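Local coordinates for KaiC-like domain-containing protein (Pyrococcus horikoshii, PDB 2EKD) that is of unknown function but is a KaiC-like domain protein of a Pyrococcus family probably related to the P-loop NTPases, at residues 9-15 against 146-152; 70-76 against 84-90; 92-96 against 127-132. One frame throughout, in Å; residues are numbered along the deposited sequence.

Interaction 1: residues 9-15 against 146-152; sequences FKLFRVG and REERIAF
F12 and F152 meet edge-to-face. The CE1-CZ edge of F152 points at one face of the F12 ring. The planes stand 84° apart, and F152 CE1 comes 3.7 Å from F12 CE2. L11 CB, from the same turn as F12, lies over the centre of the opposite F12 face. A second F12 contact is an edge-to-face pair with F8. The F9 ring adds a looser touch, with its CD1 4.2 Å from F152 CZ. The R149 guanidinium has A151 CB over one face and lies against the backbone of G15. R149 NH2 donates to T17 OG1, which helps fix the group.

I150 packs against the backbone of the 9-15 loop. Its CG1 is anti to the carbonyl carbon (chi1 -66°), and from there CD1 extends to the loop. CD1 reaches R13 C at 3.8 Å and F12 CB at 4.1 Å. V14 rests CB on E147 O at 3.6 Å.

One backbone hydrogen bond ties the segments. G15 N donates to R149 O at 2.9 Å, with an N-H...O angle of 155°. G15 CA also makes a CA-H...O contact of 3.3 Å with R146 O.

The bond from G15 leads into the parallel pairing of strands 17-22 and 149-156, where E16 meets A151. F152 also packs on V18 and V20 of strand 17-22. On its other flank strand 149-156 pairs with strand 114-119, whose I115 touches both F9 and F152.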
loop_
_atom_site.group_PDB
_atom_site.type_symbol
_atom_site.label_atom_id
_atom_site.label_comp_id
_atom_site.label_asym_id
_atom_site.label_seq_id
_atom_site.Cartn_x
_atom_site.Cartn_y
_atom_site.Cartn_z
ATOM N N PHE F 9 -31.047 24.089 -10.924
ATOM C CA PHE F 9 -31.838 22.873 -10.761
ATOM C C PHE F 9 -32.327 22.310 -12.093
ATOM O O PHE F 9 -32.627 21.123 -12.195
ATOM C CB PHE F 9 -33.044 23.122 -9.843
ATOM C CG PHE F 9 -32.674 23.630 -8.478
ATOM C CD1 PHE F 9 -31.617 23.065 -7.769
ATOM C CD2 PHE F 9 -33.382 24.677 -7.898
ATOM C CE1 PHE F 9 -31.270 23.535 -6.507
ATOM C CE2 PHE F 9 -33.040 25.154 -6.632
ATOM C CZ PHE F 9 -31.982 24.582 -5.938
ATOM N N LYS F 10 -32.401 23.169 -13.108
ATOM C CA LYS F 10 -32.843 22.769 -14.440
ATOM C C LYS F 10 -31.835 21.839 -15.136
ATOM O O LYS F 10 -32.114 21.236 -16.168
ATOM C CB LYS F 10 -33.074 24.036 -15.271
ATOM C CG LYS F 10 -34.272 24.850 -14.773
ATOM C CD LYS F 10 -35.596 24.095 -14.913
ATOM C CE LYS F 10 -36.812 25.019 -14.764
ATOM N NZ LYS F 10 -36.827 25.594 -13.421
ATOM N N LEU F 11 -30.609 21.764 -14.568
ATOM C CA LEU F 11 -29.629 20.810 -15.093
ATOM C C LEU F 11 -30.030 19.372 -14.756
ATOM O O LEU F 11 -29.548 18.402 -15.324
ATOM C CB LEU F 11 -28.270 21.095 -14.455
ATOM C CG LEU F 11 -27.723 22.480 -14.788
ATOM C CD1 LEU F 11 -26.393 22.748 -14.081
ATOM C CD2 LEU F 11 -27.467 22.668 -16.280
ATOM N N PHE F 12 -30.907 19.259 -13.737
ATOM C CA PHE F 12 -31.342 17.944 -13.291
ATOM C C PHE F 12 -32.854 17.754 -13.472
ATOM O O PHE F 12 -33.617 18.704 -13.583
ATOM C CB PHE F 12 -30.969 17.800 -11.815
ATOM C CG PHE F 12 -29.576 18.314 -11.576
ATOM C CD1 PHE F 12 -28.485 17.538 -11.949
ATOM C CD2 PHE F 12 -29.385 19.549 -10.979
ATOM C CE1 PHE F 12 -27.197 18.008 -11.729
ATOM C CE2 PHE F 12 -28.091 20.014 -10.764
ATOM C CZ PHE F 12 -26.993 19.249 -11.141
ATOM N N ARG F 13 -33.291 16.502 -13.504
ATOM C CA ARG F 13 -34.714 16.218 -13.630
ATOM C C ARG F 13 -35.194 15.421 -12.421
ATOM O O ARG F 13 -34.406 14.729 -11.766
ATOM C CB ARG F 13 -34.999 15.454 -14.924
ATOM C CG ARG F 13 -34.357 14.099 -15.023
ATOM C CD ARG F 13 -34.563 13.544 -16.421
ATOM N NE ARG F 13 -35.972 13.552 -16.804
ATOM C CZ ARG F 13 -36.420 13.224 -18.012
ATOM N NH1 ARG F 13 -35.567 12.858 -18.960
ATOM N NH2 ARG F 13 -37.721 13.264 -18.274
ATOM N N VAL F 14 -36.483 15.539 -12.118
ATOM C CA VAL F 14 -37.057 14.845 -10.979
ATOM C C VAL F 14 -36.722 13.368 -10.983
ATOM O O VAL F 14 -36.702 12.724 -12.033
ATOM C CB VAL F 14 -38.593 15.007 -10.926
ATOM C CG1 VAL F 14 -38.945 16.455 -10.694
ATOM C CG2 VAL F 14 -39.220 14.508 -12.215
ATOM N N GLY F 15 -36.451 12.840 -9.792
ATOM C CA GLY F 15 -36.125 11.434 -9.660
ATOM C C GLY F 15 -34.630 11.179 -9.674
ATOM O O GLY F 15 -34.189 10.071 -9.360
ATOM N N ARG F 146 -37.363 8.122 -7.703
ATOM C CA ARG F 146 -38.634 8.588 -7.154
ATOM C C ARG F 146 -38.762 10.066 -7.478
ATOM O O ARG F 146 -37.973 10.907 -7.029
ATOM C CB ARG F 146 -38.762 8.319 -5.645
ATOM C CG ARG F 146 -37.801 9.029 -4.733
ATOM C CD ARG F 146 -38.071 8.658 -3.262
ATOM N NE ARG F 146 -39.227 9.347 -2.677
ATOM C CZ ARG F 146 -40.405 8.780 -2.422
ATOM N NH1 ARG F 146 -40.611 7.498 -2.700
ATOM N NH2 ARG F 146 -41.380 9.492 -1.873
ATOM N N GLU F 147 -39.766 10.357 -8.294
ATOM C CA GLU F 147 -40.033 11.698 -8.781
ATOM C C GLU F 147 -40.471 12.741 -7.768
ATOM O O GLU F 147 -40.606 13.910 -8.115
ATOM C CB GLU F 147 -41.045 11.606 -9.921
ATOM C CG GLU F 147 -40.553 10.711 -11.052
ATOM C CD GLU F 147 -41.547 10.578 -12.186
ATOM O OE1 GLU F 147 -42.648 10.028 -11.958
ATOM O OE2 GLU F 147 -41.227 11.022 -13.309
ATOM N N GLU F 148 -40.691 12.347 -6.521
ATOM C CA GLU F 148 -41.094 13.339 -5.534
ATOM C C GLU F 148 -39.945 14.287 -5.199
ATOM O O GLU F 148 -40.163 15.327 -4.576
ATOM C CB GLU F 148 -41.601 12.680 -4.248
ATOM C CG GLU F 148 -41.228 11.227 -4.093
ATOM C CD GLU F 148 -42.068 10.315 -4.966
ATOM O OE1 GLU F 148 -43.308 10.352 -4.834
ATOM O OE2 GLU F 148 -41.491 9.559 -5.778
ATOM N N ARG F 149 -38.726 13.948 -5.616
ATOM C CA ARG F 149 -37.598 14.817 -5.314
ATOM C C ARG F 149 -36.386 14.662 -6.223
ATOM O O ARG F 149 -36.340 13.795 -7.095
ATOM C CB ARG F 149 -37.140 14.587 -3.868
ATOM C CG ARG F 149 -36.056 13.504 -3.706
ATOM C CD ARG F 149 -36.556 12.102 -4.059
ATOM N NE ARG F 149 -35.466 11.133 -4.023
ATOM C CZ ARG F 149 -34.614 10.914 -5.022
ATOM N NH1 ARG F 149 -34.731 11.584 -6.162
ATOM N NH2 ARG F 149 -33.603 10.069 -4.859
ATOM N N ILE F 150 -35.416 15.542 -5.995
ATOM C CA ILE F 150 -34.126 15.532 -6.674
ATOM C C ILE F 150 -33.194 15.566 -5.471
ATOM O O ILE F 150 -33.165 16.560 -4.742
ATOM C CB ILE F 150 -33.858 16.802 -7.520
ATOM C CG1 ILE F 150 -34.841 16.892 -8.691
ATOM C CG2 ILE F 150 -32.429 16.754 -8.079
ATOM C CD1 ILE F 150 -34.452 17.949 -9.714
ATOM N N ALA F 151 -32.467 14.475 -5.245
ATOM C CA ALA F 151 -31.556 14.384 -4.109
ATOM C C ALA F 151 -30.124 14.795 -4.464
ATOM O O ALA F 151 -29.607 14.456 -5.533
ATOM C CB ALA F 151 -31.565 12.965 -3.552
ATOM N N PHE F 152 -29.496 15.536 -3.558
ATOM C CA PHE F 152 -28.121 15.979 -3.738
ATOM C C PHE F 152 -27.319 15.436 -2.558
ATOM O O PHE F 152 -27.411 15.968 -1.455
ATOM C CB PHE F 152 -28.038 17.512 -3.740
ATOM C CG PHE F 152 -28.615 18.160 -4.972
ATOM C CD1 PHE F 152 -27.856 18.285 -6.133
ATOM C CD2 PHE F 152 -29.918 18.643 -4.973
ATOM C CE1 PHE F 152 -28.388 18.883 -7.277
ATOM C CE2 PHE F 152 -30.459 19.240 -6.113
ATOM C CZ PHE F 152 -29.692 19.360 -7.267
#

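Interaction 2: residues 70-76 against 84-90; sequences ENVQVIK and GRVIGRL
Five backbone hydrogen bonds join V72-K76 to R85-L90 in parallel. R85 N donates to V72 O and V74 N to R85 O. I87 N then donates to V74 O, K76 N to G88 O, and L90 N to K76 O at 2.7 Å. The pairing skips one residue: V74 is opposite V86 and K76 opposite R89, so I87 and G88 share the place across from I75. This is a beta bulge. CA-H...O contacts run between the bonds, and G84 CA sits 3.1 Å from E70 O.

Apolar side chains meet around I75. I87 CG1 lies between the backbone N and the carbonyl carbon (chi1 59°), which brings it 3.9 Å from I75 CG1. I75 CG2 meets L90 CD1 at 4.0 Å. On the V74 face, V86 CG2 touches the aliphatic K76 CD at 3.8 Å.

Among the polar groups, R85 lays one guanidinium face over N71 O, with no N-H aimed at it. K76 NZ pairs with D47 and D50 and donates to K81 O. R89 is bridged to D82.

Strand 85-90 is the edge strand, within this chain, of the mixed sheet of an alpha/beta fold, consistent with a P-loop NTPase-type core.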
loop_
_atom_site.group_PDB
_atom_site.type_symbol
_atom_site.label_atom_id
_atom_site.label_comp_id
_atom_site.label_asym_id
_atom_site.label_seq_id
_atom_site.Cartn_x
_atom_site.Cartn_y
_atom_site.Cartn_z
ATOM N N GLU F 70 -32.533 27.598 8.955
ATOM C CA GLU F 70 -33.273 27.277 10.172
ATOM C C GLU F 70 -34.742 26.975 9.898
ATOM O O GLU F 70 -35.392 26.276 10.673
ATOM C CB GLU F 70 -33.193 28.439 11.164
ATOM C CG GLU F 70 -31.824 28.686 11.754
ATOM C CD GLU F 70 -31.788 29.956 12.579
ATOM O OE1 GLU F 70 -32.737 30.183 13.363
ATOM O OE2 GLU F 70 -30.813 30.726 12.454
ATOM N N ASN F 71 -35.259 27.484 8.786
ATOM C CA ASN F 71 -36.666 27.294 8.463
ATOM C C ASN F 71 -37.023 26.198 7.466
ATOM O O ASN F 71 -38.181 26.083 7.074
ATOM C CB ASN F 71 -37.261 28.625 7.995
ATOM C CG ASN F 71 -37.163 29.701 9.058
ATOM O OD1 ASN F 71 -37.681 29.543 10.168
ATOM N ND2 ASN F 71 -36.495 30.800 8.729
ATOM N N VAL F 72 -36.052 25.390 7.052
ATOM C CA VAL F 72 -36.358 24.314 6.118
ATOM C C VAL F 72 -36.706 23.075 6.928
ATOM O O VAL F 72 -36.383 23.000 8.110
ATOM C CB VAL F 72 -35.158 23.990 5.203
ATOM C CG1 VAL F 72 -34.747 25.234 4.428
ATOM C CG2 VAL F 72 -33.998 23.455 6.031
ATOM N N GLN F 73 -37.365 22.107 6.298
ATOM C CA GLN F 73 -37.728 20.878 6.989
ATOM C C GLN F 73 -36.525 19.932 6.992
ATOM O O GLN F 73 -35.766 19.867 6.023
ATOM C CB GLN F 73 -38.930 20.222 6.305
ATOM C CG GLN F 73 -40.114 21.176 6.115
ATOM C CD GLN F 73 -41.332 20.490 5.526
ATOM O OE1 GLN F 73 -42.154 19.928 6.251
ATOM N NE2 GLN F 73 -41.446 20.515 4.205
ATOM N N VAL F 74 -36.360 19.198 8.086
ATOM C CA VAL F 74 -35.233 18.292 8.233
ATOM C C VAL F 74 -35.594 16.908 8.765
ATOM O O VAL F 74 -36.418 16.769 9.666
ATOM C CB VAL F 74 -34.172 18.914 9.181
ATOM C CG1 VAL F 74 -33.031 17.932 9.422
ATOM C CG2 VAL F 74 -33.641 20.214 8.592
ATOM N N ILE F 75 -34.970 15.889 8.185
ATOM C CA ILE F 75 -35.157 14.510 8.616
ATOM C C ILE F 75 -33.797 14.103 9.174
ATOM O O ILE F 75 -32.834 13.922 8.422
ATOM C CB ILE F 75 -35.512 13.575 7.447
ATOM C CG1 ILE F 75 -36.868 13.967 6.856
ATOM C CG2 ILE F 75 -35.547 12.122 7.936
ATOM C CD1 ILE F 75 -37.319 13.070 5.722
ATOM N N LYS F 76 -33.714 13.983 10.495
ATOM C CA LYS F 76 -32.461 13.626 11.143
ATOM C C LYS F 76 -32.219 12.129 11.171
ATOM O O LYS F 76 -33.123 11.349 11.442
ATOM C CB LYS F 76 -32.419 14.189 12.574
ATOM C CG LYS F 76 -32.312 15.710 12.631
ATOM C CD LYS F 76 -32.126 16.228 14.061
ATOM C CE LYS F 76 -30.797 15.792 14.682
ATOM N NZ LYS F 76 -29.612 16.455 14.051
ATOM N N GLY F 84 -32.987 23.561 12.039
ATOM C CA GLY F 84 -34.089 23.518 11.097
ATOM C C GLY F 84 -35.333 22.918 11.726
ATOM O O GLY F 84 -35.339 22.609 12.911
ATOM N N ARG F 85 -36.388 22.754 10.934
ATOM C CA ARG F 85 -37.639 22.187 11.428
ATOM C C ARG F 85 -37.600 20.672 11.299
ATOM O O ARG F 85 -37.857 20.128 10.225
ATOM C CB ARG F 85 -38.825 22.737 10.628
ATOM C CG ARG F 85 -38.979 24.245 10.697
ATOM C CD ARG F 85 -40.100 24.727 9.784
ATOM N NE ARG F 85 -40.188 26.184 9.744
ATOM C CZ ARG F 85 -41.014 26.860 8.955
ATOM N NH1 ARG F 85 -41.829 26.212 8.134
ATOM N NH2 ARG F 85 -41.025 28.187 8.986
ATOM N N VAL F 86 -37.280 19.993 12.395
ATOM C CA VAL F 86 -37.218 18.534 12.347
ATOM C C VAL F 86 -38.611 17.907 12.225
ATOM O O VAL F 86 -39.473 18.060 13.079
ATOM C CB VAL F 86 -36.553 18.050 13.635
ATOM C CG1 VAL F 86 -36.537 16.523 13.675
ATOM C CG2 VAL F 86 -35.129 18.570 13.712
ATOM N N ILE F 87 -38.833 17.209 11.094
ATOM C CA ILE F 87 -40.123 16.551 10.906
ATOM C C ILE F 87 -40.041 15.048 11.175
ATOM O O ILE F 87 -41.016 14.314 11.089
ATOM C CB ILE F 87 -40.595 16.794 9.471
ATOM C CG1 ILE F 87 -39.568 16.248 8.475
ATOM C CG2 ILE F 87 -40.743 18.305 9.217
ATOM C CD1 ILE F 87 -40.153 16.076 7.072
ATOM N N GLY F 88 -38.815 14.580 11.476
ATOM C CA GLY F 88 -38.642 13.153 11.723
ATOM C C GLY F 88 -37.227 12.827 12.205
ATOM O O GLY F 88 -36.270 13.537 11.929
ATOM N N ARG F 89 -37.133 11.718 12.929
ATOM C CA ARG F 89 -35.863 11.232 13.449
ATOM C C ARG F 89 -35.772 9.748 13.118
ATOM O O ARG F 89 -36.644 8.965 13.491
ATOM C CB ARG F 89 -35.790 11.445 14.964
ATOM C CG ARG F 89 -35.849 12.908 15.383
ATOM C CD ARG F 89 -35.549 13.093 16.873
ATOM N NE ARG F 89 -35.320 14.500 17.206
ATOM C CZ ARG F 89 -36.248 15.449 17.130
ATOM N NH1 ARG F 89 -37.479 15.146 16.736
ATOM N NH2 ARG F 89 -35.945 16.703 17.443
ATOM N N LEU F 90 -34.727 9.366 12.398
ATOM C CA LEU F 90 -34.547 7.974 12.017
ATOM C C LEU F 90 -33.375 7.340 12.750
ATOM O O LEU F 90 -32.364 7.992 13.019
ATOM C CB LEU F 90 -34.324 7.860 10.511
ATOM C CG LEU F 90 -35.502 8.180 9.595
ATOM C CD1 LEU F 90 -35.015 8.211 8.158
ATOM C CD2 LEU F 90 -36.603 7.134 9.775
#

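Interaction 3: residues 92-96 against 127-132; sequences ISKYV and LGNTFE
A capping box opens helix 130-141, and the loop 92-96 packs against it. N129 is the N-cap. Its OD1 accepts from E132 N almost straight along the carbonyl direction, at 2.9 Å. In return N129 N donates to E132 OE1, also at 2.9 Å, on the anti lone pair of the carboxylate. The bond from N129 N holds the E132 carboxylate through OE1; Y95 and K94 meet it from across the contact.

Y95 brings the edge of its ring. E132 OE1 lies near the ring plane, 3.2 Å from Y95 CD2. Ring and carboxylate are turned 85° against each other. The oxygen thus faces the slightly positive C-H rim rather than the pi cloud. L127 covers one face of the ring. Its CB makes a CH-pi contact, 3.9 Å from the Y95 ring centroid and 27° off the normal. L127 O and G128 N lie over the same face.

K94 bends repeatedly along its chain and crosses E132 at about a right angle. K94 NZ forms a salt bridge of 3.3 Å with E132 OE2, although the place of that oxygen is less sure. Replacing E132 with an alanine would probably leave N129 N without its capping acceptor and the Y95 edge without the oxygen that meets it.

Helix 130-141 starts at a subunit boundary, where F131 packs on L127 of the second subunit. G128 O accepts from H163 NE2. Next to this carbonyl, G128 CA comes 3.5 Å from Y95 CD2.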
loop_
_atom_site.group_PDB
_atom_site.type_symbol
_atom_site.label_atom_id
_atom_site.label_comp_id
_atom_site.label_asym_id
_atom_site.label_seq_id
_atom_site.Cartn_x
_atom_site.Cartn_y
_atom_site.Cartn_z
ATOM N N ILE F 92 -30.202 4.739 13.210
ATOM C CA ILE F 92 -29.116 4.192 12.409
ATOM C C ILE F 92 -28.611 2.883 13.009
ATOM O O ILE F 92 -27.933 2.886 14.036
ATOM C CB ILE F 92 -27.932 5.178 12.331
ATOM C CG1 ILE F 92 -28.376 6.469 11.644
ATOM C CG2 ILE F 92 -26.771 4.539 11.580
ATOM C CD1 ILE F 92 -27.325 7.552 11.643
ATOM N N SER F 93 -28.946 1.768 12.364
ATOM C CA SER F 93 -28.514 0.452 12.827
ATOM C C SER F 93 -27.602 -0.175 11.777
ATOM O O SER F 93 -27.981 -0.300 10.611
ATOM C CB SER F 93 -29.724 -0.453 13.074
ATOM O OG SER F 93 -30.490 -0.628 11.893
ATOM N N LYS F 94 -26.404 -0.571 12.197
ATOM C CA LYS F 94 -25.422 -1.166 11.294
ATOM C C LYS F 94 -25.013 -0.144 10.239
ATOM O O LYS F 94 -24.701 -0.490 9.098
ATOM C CB LYS F 94 -25.996 -2.422 10.625
ATOM C CG LYS F 94 -26.168 -3.605 11.571
ATOM C CD LYS F 94 -24.823 -4.242 11.925
ATOM C CE LYS F 94 -23.933 -4.358 10.691
ATOM N NZ LYS F 94 -23.279 -5.686 10.523
ATOM N N TYR F 95 -25.029 1.123 10.642
ATOM C CA TYR F 95 -24.652 2.231 9.776
ATOM C C TYR F 95 -25.545 2.362 8.547
ATOM O O TYR F 95 -25.075 2.683 7.456
ATOM C CB TYR F 95 -23.190 2.073 9.359
ATOM C CG TYR F 95 -22.281 1.829 10.540
ATOM C CD1 TYR F 95 -22.181 2.764 11.571
ATOM C CD2 TYR F 95 -21.553 0.647 10.650
ATOM C CE1 TYR F 95 -21.380 2.525 12.686
ATOM C CE2 TYR F 95 -20.748 0.398 11.760
ATOM C CZ TYR F 95 -20.668 1.340 12.774
ATOM O OH TYR F 95 -19.880 1.096 13.875
ATOM N N VAL F 96 -26.839 2.119 8.738
ATOM C CA VAL F 96 -27.808 2.220 7.654
ATOM C C VAL F 96 -29.183 2.573 8.225
ATOM O O VAL F 96 -29.420 2.444 9.426
ATOM C CB VAL F 96 -27.907 0.892 6.861
ATOM C CG1 VAL F 96 -28.579 -0.173 7.705
ATOM C CG2 VAL F 96 -28.664 1.114 5.564
ATOM N N LEU F 127 -17.464 4.752 9.105
ATOM C CA LEU F 127 -17.710 3.956 10.305
ATOM C C LEU F 127 -17.942 2.464 10.086
ATOM O O LEU F 127 -17.743 1.668 11.002
ATOM C CB LEU F 127 -18.914 4.521 11.061
ATOM C CG LEU F 127 -18.716 5.860 11.777
ATOM C CD1 LEU F 127 -20.065 6.537 11.987
ATOM C CD2 LEU F 127 -18.003 5.623 13.103
ATOM N N GLY F 128 -18.365 2.077 8.885
ATOM C CA GLY F 128 -18.638 0.674 8.646
ATOM C C GLY F 128 -17.635 -0.112 7.826
ATOM O O GLY F 128 -16.744 0.451 7.178
ATOM N N ASN F 129 -17.782 -1.433 7.869
ATOM C CA ASN F 129 -16.913 -2.309 7.105
ATOM C C ASN F 129 -17.471 -2.429 5.679
ATOM O O ASN F 129 -18.435 -1.752 5.322
ATOM C CB ASN F 129 -16.810 -3.690 7.774
ATOM C CG ASN F 129 -18.162 -4.337 8.009
ATOM O OD1 ASN F 129 -19.112 -4.119 7.249
ATOM N ND2 ASN F 129 -18.250 -5.159 9.055
ATOM N N THR F 130 -16.869 -3.282 4.864
ATOM C CA THR F 130 -17.311 -3.443 3.489
ATOM C C THR F 130 -18.782 -3.836 3.364
ATOM O O THR F 130 -19.513 -3.281 2.534
ATOM C CB THR F 130 -16.443 -4.487 2.767
ATOM O OG1 THR F 130 -15.077 -4.067 2.814
ATOM C CG2 THR F 130 -16.867 -4.635 1.312
ATOM N N PHE F 131 -19.212 -4.790 4.187
ATOM C CA PHE F 131 -20.593 -5.264 4.164
ATOM C C PHE F 131 -21.586 -4.164 4.519
ATOM O O PHE F 131 -22.629 -4.038 3.882
ATOM C CB PHE F 131 -20.767 -6.436 5.134
ATOM C CG PHE F 131 -22.157 -7.008 5.150
ATOM C CD1 PHE F 131 -22.627 -7.759 4.074
ATOM C CD2 PHE F 131 -23.000 -6.792 6.232
ATOM C CE1 PHE F 131 -23.916 -8.285 4.077
ATOM C CE2 PHE F 131 -24.295 -7.315 6.246
ATOM C CZ PHE F 131 -24.752 -8.062 5.164
ATOM N N GLU F 132 -21.268 -3.371 5.538
ATOM C CA GLU F 132 -22.155 -2.287 5.948
ATOM C C GLU F 132 -22.124 -1.158 4.916
ATOM O O GLU F 132 -23.132 -0.488 4.689
ATOM C CB GLU F 132 -21.753 -1.777 7.340
ATOM C CG GLU F 132 -21.864 -2.861 8.409
ATOM C CD GLU F 132 -21.165 -2.521 9.726
ATOM O OE1 GLU F 132 -20.009 -2.029 9.708
ATOM O OE2 GLU F 132 -21.772 -2.774 10.793
#

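How the interactions relate
Interaction 1 closes the longest loop of the chain among the three, from near the N-terminus to strand 149-156. Interactions 2 and 3 both lie inside that loop, one after the other. Interactions 1 and 2 reach the same sheet, with centres 20 Å apart: 149-156 is an inner strand, and 85-90 is outermost within this chain. Interaction 3 lies off the sheet, about 23 Å from interaction 2 and 27 Å from interaction 1 between centres. Its loop follows directly on strand 85-90, and its helix 130-141 precedes strand 149-156. Interactions 1 and 3 both touch the second subunit, at separate places.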